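Local coordinates for protein response regulator receiver (Brucella melitensis biovar Abortus, PDB 4G97) that is a response regulator that probably, on phosphorylation of its receiver domain, uses its sigma-like domain to sequester an anti-sigma factor and switch on the general stress response, at residues 99-104 / 113-118. Numbering follows the deposited sequence.
Sequences FLLVAV and AEILEV
About one turn before Leu116, which packs on Leu101, the carbonyl oxygen of Ala113 is gripped by two backbone N-H groups: Val118 N lies 3.1 Å from Ala113 O, and Glu117 N gives it a weak bond. A second weak bond runs from Glu117 N to Glu114 O. With Glu117 at positive phi (63°), this is a Schellman motif, and it ends helix 109-116 just past Ile115 and Leu116. At the turn itself, the Glu117 carboxylate holds Arg58 in a salt bridge through OE2, which also accepts a bond from Asn62. The contact itself is wholly apolar, and a single side chain carries the side of 99-104. Leu101 swings CG beside its own backbone N, opposite the carbonyl carbon (chi1 -70°), and CD1 lodges between two neighbours, 3.7 Å from Ile115 CG2 and 3.8 Å from Leu116 CG. In this sigma-like domain, of the helix-turn-helix class, this contact joins helix 94-104 to helix 109-116 across a short connection. Ile115 presents CG2, which stands anti to its backbone N and beside the carbonyl carbon. Leu101 CD2 lies farther off, 4.1 Å from Ile115 CG2, and also comes near Ile115 CD1, while Leu116 turns CD1 to within 4.0 Å of Leu101 CD1. Helix 52-64 closes over the pair, with Tyr57 on Leu101 and both Ile54 and Cys61 on Ile115; Phe17 of helix 11-22 also meets Leu101.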
loop_
_atom_site.group_PDB
_atom_site.type_symbol
_atom_site.label_atom_id
_atom_site.label_comp_id
_atom_site.label_asym_id
_atom_site.label_seq_id
_atom_site.Cartn_x
_atom_site.Cartn_y
_atom_site.Cartn_z
ATOM N N PHE A 99 -7.755 -2.064 -9.173
ATOM C CA PHE A 99 -7.547 -0.678 -8.754
ATOM C C PHE A 99 -6.123 -0.457 -8.247
ATOM O O PHE A 99 -5.508 0.574 -8.570
ATOM C CB PHE A 99 -8.584 -0.274 -7.687
ATOM C CG PHE A 99 -8.816 1.218 -7.627
ATOM C CD1 PHE A 99 -9.798 1.818 -8.408
ATOM C CD2 PHE A 99 -8.049 2.025 -6.795
ATOM C CE1 PHE A 99 -9.989 3.204 -8.374
ATOM C CE2 PHE A 99 -8.248 3.410 -6.757
ATOM C CZ PHE A 99 -9.222 3.988 -7.540
ATOM N N LEU A 100 -5.574 -1.441 -7.496
ATOM C CA LEU A 100 -4.209 -1.345 -6.972
ATOM C C LEU A 100 -3.196 -1.267 -8.119
ATOM O O LEU A 100 -2.339 -0.396 -8.095
ATOM C CB LEU A 100 -3.866 -2.484 -5.993
ATOM C CG LEU A 100 -4.529 -2.433 -4.585
ATOM C CD1 LEU A 100 -4.084 -3.600 -3.756
ATOM C CD2 LEU A 100 -4.170 -1.152 -3.821
ATOM N N LEU A 101 -3.347 -2.112 -9.147
ATOM C CA LEU A 101 -2.452 -2.137 -10.322
ATOM C C LEU A 101 -2.380 -0.817 -11.052
ATOM O O LEU A 101 -1.309 -0.446 -11.528
ATOM C CB LEU A 101 -2.839 -3.266 -11.308
ATOM C CG LEU A 101 -2.570 -4.701 -10.836
ATOM C CD1 LEU A 101 -3.314 -5.695 -11.696
ATOM C CD2 LEU A 101 -1.075 -5.003 -10.756
ATOM N N VAL A 102 -3.516 -0.111 -11.152
ATOM C CA VAL A 102 -3.571 1.181 -11.817
ATOM C C VAL A 102 -3.241 2.334 -10.867
ATOM O O VAL A 102 -2.304 3.078 -11.142
ATOM C CB VAL A 102 -4.869 1.417 -12.661
ATOM C CG1 VAL A 102 -4.947 0.450 -13.838
ATOM C CG2 VAL A 102 -6.126 1.301 -11.813
ATOM N N ALA A 103 -3.986 2.473 -9.741
ATOM C CA ALA A 103 -3.805 3.582 -8.783
ATOM C C ALA A 103 -2.522 3.521 -8.006
ATOM O O ALA A 103 -1.916 4.567 -7.776
ATOM C CB ALA A 103 -4.975 3.658 -7.825
ATOM N N VAL A 104 -2.084 2.323 -7.585
ATOM C CA VAL A 104 -0.828 2.257 -6.820
ATOM C C VAL A 104 0.362 1.884 -7.693
ATOM O O VAL A 104 1.422 2.485 -7.560
ATOM C CB VAL A 104 -0.944 1.323 -5.587
ATOM C CG1 VAL A 104 0.353 1.297 -4.769
ATOM C CG2 VAL A 104 -2.141 1.698 -4.712
ATOM N N ALA A 113 -4.850 -5.264 -17.327
ATOM C CA ALA A 113 -5.746 -6.301 -17.875
ATOM C C ALA A 113 -4.898 -7.491 -18.312
ATOM O O ALA A 113 -5.268 -8.634 -18.063
ATOM C CB ALA A 113 -6.526 -5.754 -19.062
ATOM N N GLU A 114 -3.728 -7.218 -18.917
ATOM C CA GLU A 114 -2.808 -8.276 -19.328
ATOM C C GLU A 114 -2.270 -8.989 -18.071
ATOM O O GLU A 114 -2.223 -10.219 -18.052
ATOM C CB GLU A 114 -1.678 -7.704 -20.199
ATOM C CG GLU A 114 -0.752 -8.789 -20.732
ATOM C CD GLU A 114 0.515 -8.324 -21.415
ATOM O OE1 GLU A 114 0.677 -7.100 -21.617
ATOM O OE2 GLU A 114 1.352 -9.191 -21.749
ATOM N N ILE A 115 -1.937 -8.214 -16.988
ATOM C CA ILE A 115 -1.494 -8.792 -15.706
ATOM C C ILE A 115 -2.579 -9.706 -15.135
ATOM O O ILE A 115 -2.265 -10.815 -14.683
ATOM C CB ILE A 115 -1.082 -7.686 -14.683
ATOM C CG1 ILE A 115 0.268 -7.060 -15.081
ATOM C CG2 ILE A 115 -1.060 -8.216 -13.241
ATOM C CD1 ILE A 115 0.533 -5.785 -14.511
ATOM N N LEU A 116 -3.847 -9.243 -15.151
ATOM C CA LEU A 116 -4.962 -10.016 -14.597
ATOM C C LEU A 116 -5.540 -11.087 -15.534
ATOM O O LEU A 116 -6.336 -11.905 -15.075
ATOM C CB LEU A 116 -6.070 -9.122 -14.029
ATOM C CG LEU A 116 -5.746 -8.348 -12.750
ATOM C CD1 LEU A 116 -6.824 -7.354 -12.449
ATOM C CD2 LEU A 116 -5.495 -9.281 -11.552
ATOM N N GLU A 117 -5.119 -11.103 -16.815
ATOM C CA GLU A 117 -5.541 -12.093 -17.831
ATOM C C GLU A 117 -7.042 -11.998 -18.108
ATOM O O GLU A 117 -7.762 -12.994 -18.030
ATOM C CB GLU A 117 -5.140 -13.533 -17.439
ATOM C CG GLU A 117 -3.653 -13.746 -17.230
ATOM C CD GLU A 117 -3.203 -15.188 -17.121
ATOM O OE1 GLU A 117 -4.021 -16.052 -16.730
ATOM O OE2 GLU A 117 -2.007 -15.445 -17.379
ATOM N N VAL A 118 -7.501 -10.772 -18.386
ATOM C CA VAL A 118 -8.888 -10.419 -18.692
ATOM C C VAL A 118 -8.854 -9.493 -19.896
ATOM O O VAL A 118 -7.817 -8.864 -20.149
ATOM C CB VAL A 118 -9.659 -9.768 -17.490
ATOM C CG1 VAL A 118 -9.807 -10.739 -16.321
ATOM C CG2 VAL A 118 -9.020 -8.459 -17.033
#